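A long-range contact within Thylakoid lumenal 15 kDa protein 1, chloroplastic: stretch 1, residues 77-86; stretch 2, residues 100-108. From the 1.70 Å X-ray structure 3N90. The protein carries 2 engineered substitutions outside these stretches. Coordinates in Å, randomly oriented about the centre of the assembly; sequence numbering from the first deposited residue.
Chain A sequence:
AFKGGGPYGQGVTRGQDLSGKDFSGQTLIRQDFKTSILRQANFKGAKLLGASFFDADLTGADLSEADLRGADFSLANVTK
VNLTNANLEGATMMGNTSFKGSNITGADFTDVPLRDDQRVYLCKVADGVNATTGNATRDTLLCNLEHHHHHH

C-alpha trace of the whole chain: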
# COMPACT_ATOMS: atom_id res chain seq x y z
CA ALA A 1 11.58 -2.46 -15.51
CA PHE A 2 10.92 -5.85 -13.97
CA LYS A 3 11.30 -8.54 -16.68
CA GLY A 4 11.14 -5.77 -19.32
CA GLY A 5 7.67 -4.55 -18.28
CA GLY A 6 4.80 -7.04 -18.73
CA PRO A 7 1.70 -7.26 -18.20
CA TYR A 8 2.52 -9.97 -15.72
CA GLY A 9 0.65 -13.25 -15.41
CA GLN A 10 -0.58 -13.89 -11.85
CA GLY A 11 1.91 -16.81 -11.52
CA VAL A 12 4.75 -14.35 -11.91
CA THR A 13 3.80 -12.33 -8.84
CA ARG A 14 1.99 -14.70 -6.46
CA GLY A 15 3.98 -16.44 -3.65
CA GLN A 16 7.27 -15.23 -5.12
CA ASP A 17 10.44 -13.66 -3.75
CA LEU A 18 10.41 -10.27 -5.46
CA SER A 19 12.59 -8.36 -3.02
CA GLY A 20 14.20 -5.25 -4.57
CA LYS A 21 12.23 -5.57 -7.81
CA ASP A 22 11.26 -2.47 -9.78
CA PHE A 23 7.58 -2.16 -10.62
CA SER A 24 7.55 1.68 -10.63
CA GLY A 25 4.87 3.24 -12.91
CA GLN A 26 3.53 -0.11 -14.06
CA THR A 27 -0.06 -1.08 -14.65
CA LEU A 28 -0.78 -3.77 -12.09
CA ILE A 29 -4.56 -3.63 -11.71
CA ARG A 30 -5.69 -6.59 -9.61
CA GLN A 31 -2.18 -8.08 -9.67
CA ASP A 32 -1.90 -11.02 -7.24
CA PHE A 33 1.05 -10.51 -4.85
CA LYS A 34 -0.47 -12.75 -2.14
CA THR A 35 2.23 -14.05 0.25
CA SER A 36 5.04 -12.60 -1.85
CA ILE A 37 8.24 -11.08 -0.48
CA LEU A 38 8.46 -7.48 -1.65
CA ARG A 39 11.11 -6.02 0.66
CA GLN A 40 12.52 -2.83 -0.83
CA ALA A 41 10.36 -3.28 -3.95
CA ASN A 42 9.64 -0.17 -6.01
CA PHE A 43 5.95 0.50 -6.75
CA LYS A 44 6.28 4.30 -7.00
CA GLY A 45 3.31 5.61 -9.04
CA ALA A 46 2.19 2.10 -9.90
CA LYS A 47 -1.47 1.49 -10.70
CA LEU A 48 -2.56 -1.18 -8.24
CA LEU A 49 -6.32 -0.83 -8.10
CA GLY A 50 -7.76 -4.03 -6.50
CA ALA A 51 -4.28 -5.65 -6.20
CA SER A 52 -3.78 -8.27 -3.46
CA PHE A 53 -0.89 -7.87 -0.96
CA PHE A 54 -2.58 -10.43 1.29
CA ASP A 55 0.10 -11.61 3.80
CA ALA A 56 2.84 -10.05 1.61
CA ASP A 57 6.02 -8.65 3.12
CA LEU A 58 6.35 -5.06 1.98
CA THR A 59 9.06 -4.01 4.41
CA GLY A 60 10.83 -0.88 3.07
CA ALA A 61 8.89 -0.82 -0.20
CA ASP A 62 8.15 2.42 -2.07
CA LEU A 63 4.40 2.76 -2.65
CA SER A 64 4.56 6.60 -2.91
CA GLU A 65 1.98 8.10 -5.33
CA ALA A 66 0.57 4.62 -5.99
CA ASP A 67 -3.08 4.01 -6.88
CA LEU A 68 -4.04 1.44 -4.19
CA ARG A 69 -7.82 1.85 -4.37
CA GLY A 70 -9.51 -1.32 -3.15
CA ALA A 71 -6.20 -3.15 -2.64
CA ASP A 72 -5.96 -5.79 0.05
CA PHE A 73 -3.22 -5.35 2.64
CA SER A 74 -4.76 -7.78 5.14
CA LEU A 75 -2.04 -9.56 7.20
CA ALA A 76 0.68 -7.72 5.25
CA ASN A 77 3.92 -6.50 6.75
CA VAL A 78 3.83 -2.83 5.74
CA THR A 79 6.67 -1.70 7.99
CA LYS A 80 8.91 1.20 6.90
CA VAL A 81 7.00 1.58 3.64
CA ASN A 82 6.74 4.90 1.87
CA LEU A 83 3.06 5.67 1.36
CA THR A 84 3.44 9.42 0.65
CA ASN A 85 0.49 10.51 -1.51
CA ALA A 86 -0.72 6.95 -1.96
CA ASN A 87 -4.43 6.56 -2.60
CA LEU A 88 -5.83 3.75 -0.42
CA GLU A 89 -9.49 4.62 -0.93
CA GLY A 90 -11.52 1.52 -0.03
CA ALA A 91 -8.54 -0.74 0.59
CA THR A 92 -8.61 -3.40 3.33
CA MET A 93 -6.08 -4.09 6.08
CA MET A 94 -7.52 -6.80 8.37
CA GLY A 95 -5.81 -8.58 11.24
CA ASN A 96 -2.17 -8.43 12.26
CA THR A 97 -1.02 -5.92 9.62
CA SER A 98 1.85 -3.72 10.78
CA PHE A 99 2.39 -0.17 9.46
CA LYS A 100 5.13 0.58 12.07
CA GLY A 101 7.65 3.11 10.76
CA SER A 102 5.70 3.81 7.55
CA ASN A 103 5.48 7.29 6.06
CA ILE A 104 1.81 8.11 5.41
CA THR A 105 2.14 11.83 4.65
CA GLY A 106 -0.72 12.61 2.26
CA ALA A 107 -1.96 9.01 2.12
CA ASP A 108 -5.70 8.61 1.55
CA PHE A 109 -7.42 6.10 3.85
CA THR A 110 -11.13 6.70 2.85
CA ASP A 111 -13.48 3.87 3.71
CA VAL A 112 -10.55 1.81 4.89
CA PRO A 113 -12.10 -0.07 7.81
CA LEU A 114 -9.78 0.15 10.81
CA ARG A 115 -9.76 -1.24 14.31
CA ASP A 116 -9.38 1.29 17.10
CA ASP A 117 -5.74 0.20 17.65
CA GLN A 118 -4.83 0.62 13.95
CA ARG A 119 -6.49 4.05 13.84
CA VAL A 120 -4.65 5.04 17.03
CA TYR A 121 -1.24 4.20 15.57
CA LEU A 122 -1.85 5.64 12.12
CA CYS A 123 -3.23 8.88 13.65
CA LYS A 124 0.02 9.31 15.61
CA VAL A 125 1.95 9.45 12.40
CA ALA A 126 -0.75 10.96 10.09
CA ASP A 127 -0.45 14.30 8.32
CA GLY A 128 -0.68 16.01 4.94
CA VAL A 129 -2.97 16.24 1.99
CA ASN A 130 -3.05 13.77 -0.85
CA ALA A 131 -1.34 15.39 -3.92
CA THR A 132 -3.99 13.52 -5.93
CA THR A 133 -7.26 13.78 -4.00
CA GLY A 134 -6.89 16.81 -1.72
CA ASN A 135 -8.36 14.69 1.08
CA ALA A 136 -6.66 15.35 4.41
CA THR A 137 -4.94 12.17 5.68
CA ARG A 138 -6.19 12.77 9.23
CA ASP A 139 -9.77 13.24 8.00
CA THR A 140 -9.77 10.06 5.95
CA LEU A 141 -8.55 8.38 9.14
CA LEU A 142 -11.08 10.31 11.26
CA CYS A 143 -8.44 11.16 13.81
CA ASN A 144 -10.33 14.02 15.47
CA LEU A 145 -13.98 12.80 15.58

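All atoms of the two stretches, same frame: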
# COMPACT_ATOMS: atom_id res chain seq x y z
N ASN A 77 2.88 -7.24 6.05
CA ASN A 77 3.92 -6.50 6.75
C ASN A 77 4.21 -5.23 5.94
O ASN A 77 4.86 -5.27 4.90
CB ASN A 77 5.16 -7.40 6.90
CG ASN A 77 6.25 -6.75 7.70
OD1 ASN A 77 6.19 -5.55 7.98
ND2 ASN A 77 7.26 -7.53 8.09
N VAL A 78 3.69 -4.11 6.41
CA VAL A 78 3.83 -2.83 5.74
C VAL A 78 4.70 -1.92 6.59
O VAL A 78 4.39 -0.74 6.80
CB VAL A 78 2.43 -2.24 5.40
CG1 VAL A 78 2.55 -1.19 4.28
CG2 VAL A 78 1.52 -3.35 4.89
N THR A 79 5.79 -2.48 7.12
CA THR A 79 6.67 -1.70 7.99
C THR A 79 7.65 -0.89 7.16
O THR A 79 8.19 -1.38 6.17
CB THR A 79 7.45 -2.61 9.02
OG1 THR A 79 8.32 -3.47 8.30
CG2 THR A 79 6.53 -3.46 9.84
N LYS A 80 7.90 0.36 7.57
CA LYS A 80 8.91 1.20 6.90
C LYS A 80 8.68 1.40 5.39
O LYS A 80 9.62 1.56 4.60
CB LYS A 80 10.32 0.67 7.18
CG LYS A 80 10.73 0.74 8.64
CD LYS A 80 12.20 0.26 8.82
CE LYS A 80 12.51 -0.02 10.29
NZ LYS A 80 12.76 1.27 11.03
N VAL A 81 7.41 1.44 5.02
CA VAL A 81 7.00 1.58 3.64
C VAL A 81 6.71 3.04 3.40
O VAL A 81 6.15 3.70 4.27
CB VAL A 81 5.70 0.77 3.38
CG1 VAL A 81 5.07 1.12 2.02
CG2 VAL A 81 5.96 -0.75 3.48
N ASN A 82 7.08 3.54 2.23
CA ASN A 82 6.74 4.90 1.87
C ASN A 82 5.37 4.91 1.21
O ASN A 82 5.17 4.33 0.13
CB ASN A 82 7.81 5.48 0.96
CG ASN A 82 7.66 6.98 0.77
OD1 ASN A 82 6.65 7.57 1.15
ND2 ASN A 82 8.68 7.59 0.18
N LEU A 83 4.40 5.52 1.90
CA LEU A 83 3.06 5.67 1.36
C LEU A 83 2.66 7.14 1.08
O LEU A 83 1.47 7.45 0.97
CB LEU A 83 2.00 4.99 2.25
CG LEU A 83 1.92 3.44 2.26
CD1 LEU A 83 1.06 3.05 3.47
CD2 LEU A 83 1.34 2.90 1.00
N THR A 84 3.66 8.00 0.94
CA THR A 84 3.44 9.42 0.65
C THR A 84 2.58 9.54 -0.60
O THR A 84 2.91 8.97 -1.66
CB THR A 84 4.76 10.16 0.42
OG1 THR A 84 5.59 10.10 1.58
CG2 THR A 84 4.49 11.65 0.06
N ASN A 85 1.45 10.25 -0.45
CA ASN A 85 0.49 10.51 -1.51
C ASN A 85 -0.19 9.29 -2.13
O ASN A 85 -0.80 9.38 -3.20
CB ASN A 85 1.14 11.37 -2.61
CG ASN A 85 1.38 12.81 -2.16
OD1 ASN A 85 0.47 13.44 -1.63
ND2 ASN A 85 2.57 13.32 -2.39
N ALA A 86 -0.12 8.14 -1.46
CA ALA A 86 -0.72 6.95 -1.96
C ALA A 86 -2.23 7.04 -1.75
O ALA A 86 -2.70 7.54 -0.70
CB ALA A 86 -0.13 5.70 -1.26
N LYS A 100 4.08 -0.06 11.25
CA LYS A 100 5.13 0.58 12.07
C LYS A 100 6.26 1.19 11.23
O LYS A 100 6.88 0.50 10.40
CB LYS A 100 5.69 -0.40 13.10
CG LYS A 100 6.93 0.10 13.85
CD LYS A 100 7.14 -0.65 15.14
CE LYS A 100 8.35 -0.12 15.90
NZ LYS A 100 8.58 -0.91 17.14
N GLY A 101 6.53 2.48 11.44
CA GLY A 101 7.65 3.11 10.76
C GLY A 101 7.29 3.65 9.38
O GLY A 101 8.12 4.32 8.75
N SER A 102 6.07 3.39 8.90
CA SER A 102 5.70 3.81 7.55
C SER A 102 5.43 5.31 7.46
O SER A 102 5.01 5.95 8.43
CB SER A 102 4.54 2.99 7.03
OG SER A 102 5.05 1.66 6.79
N ASN A 103 5.74 5.88 6.30
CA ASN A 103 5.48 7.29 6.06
C ASN A 103 4.15 7.40 5.34
O ASN A 103 4.04 6.96 4.20
CB ASN A 103 6.63 7.90 5.23
CG ASN A 103 6.39 9.38 4.86
OD1 ASN A 103 5.35 9.96 5.20
ND2 ASN A 103 7.34 9.97 4.15
N ILE A 104 3.15 8.00 5.99
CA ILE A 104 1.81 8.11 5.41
C ILE A 104 1.38 9.55 5.13
O ILE A 104 0.18 9.83 5.09
CB ILE A 104 0.74 7.40 6.25
CG1 ILE A 104 0.67 7.99 7.67
CG2 ILE A 104 1.03 5.88 6.26
CD1 ILE A 104 -0.56 7.57 8.44
N THR A 105 2.37 10.41 4.93
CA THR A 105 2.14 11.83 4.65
C THR A 105 1.36 11.91 3.36
O THR A 105 1.87 11.52 2.30
CB THR A 105 3.45 12.60 4.45
OG1 THR A 105 4.27 12.50 5.62
CG2 THR A 105 3.17 14.11 4.17
N GLY A 106 0.13 12.42 3.44
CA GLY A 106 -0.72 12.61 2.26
C GLY A 106 -1.35 11.32 1.74
O GLY A 106 -1.98 11.31 0.70
N ALA A 107 -1.23 10.23 2.49
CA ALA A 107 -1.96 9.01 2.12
C ALA A 107 -3.49 9.16 2.28
O ALA A 107 -3.98 9.82 3.20
CB ALA A 107 -1.46 7.81 2.95
N ASP A 108 -4.26 8.53 1.42
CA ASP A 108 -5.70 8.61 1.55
C ASP A 108 -6.34 7.30 2.01
O ASP A 108 -6.42 6.32 1.26
CB ASP A 108 -6.31 9.16 0.23
CG ASP A 108 -7.76 9.56 0.36
OD1 ASP A 108 -8.50 8.90 1.11
OD2 ASP A 108 -8.16 10.51 -0.35
O HOH W 1 10.94 3.89 10.41

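Repetitive folds illustrate a general principle: when successive coils of a chain repeat the same backbone path, side chains of like position adopt like rotamers and solve the same local problem in each coil. The two stretches of this thylakoid lumenal protein make a compact example. They run side by side in the same direction, with Lys80 near Ser102, Leu83 near Ile104 and Asn85 near Gly106. The only formal beta bridge pairs Asn82 with Asn103, where Asn103 N donates to Val81 O (3.0 Å) and Leu83 N to Asn103 O (2.7 Å). Beyond it the ladder continues through Asn85 N to Thr105 O (3.1 Å) and Asp108 N to Ala86 O (2.8 Å), while at the other end Lys80 N reaches Lys100 O (3.0 Å).

Each coil bends through a type II turn, Leu83 to Ala86 and Ile104 to Ala107, closed by Ala86 N to Leu83 O and Ala107 N to Ile104 O, both 3.0 Å. The third turn position has positive phi. Asn85 occupies it in one coil, Gly106 in the other; a CB on Gly106 would lie 2.8 Å from Asn85 OD1, a clash, so the bare glycine leaves room for the asparagine beside it.

Just ahead of each turn, an asparagine in the t rotamer turns its amide oxygen forward along its own chain, toward the threonine two residues on. Asn82 OD1 accepts from Thr84 N (3.0 Å) and from Thr84 OG1 (2.8 Å), the threonine's m rotamer bringing its hydroxyl to the same oxygen. Asn103, also t, repeats the motif by accepting from Thr105 N at OD1 (3.0 Å), and Thr105 is again m. Between coils, Asn103 ND2 comes within 3.1 Å of Thr84 OG1, but the angle is too poor for a hydrogen bond.

Ser102 is the side chain that joins the coils most directly. Its m rotamer places OG where it donates to Val78 O over a very short 2.5 Å and accepts from Val81 N at 3.0 Å, so a buried hydroxyl serves two backbone groups of the neighbouring coil. Apolar packing lies nearby: Leu83, with chi1 m and chi2 t, sets CD1 4.0 Å from Ile104 CG2, although the CA-to-CB bond of Ile104 points away from the first stretch. At the exposed end, Lys80 extends through t angles at chi2 and chi3, and one water accepts from Lys80 NZ (3.2 Å) and donates to Gly101 O (3.3 Å), linking the coils through solvent.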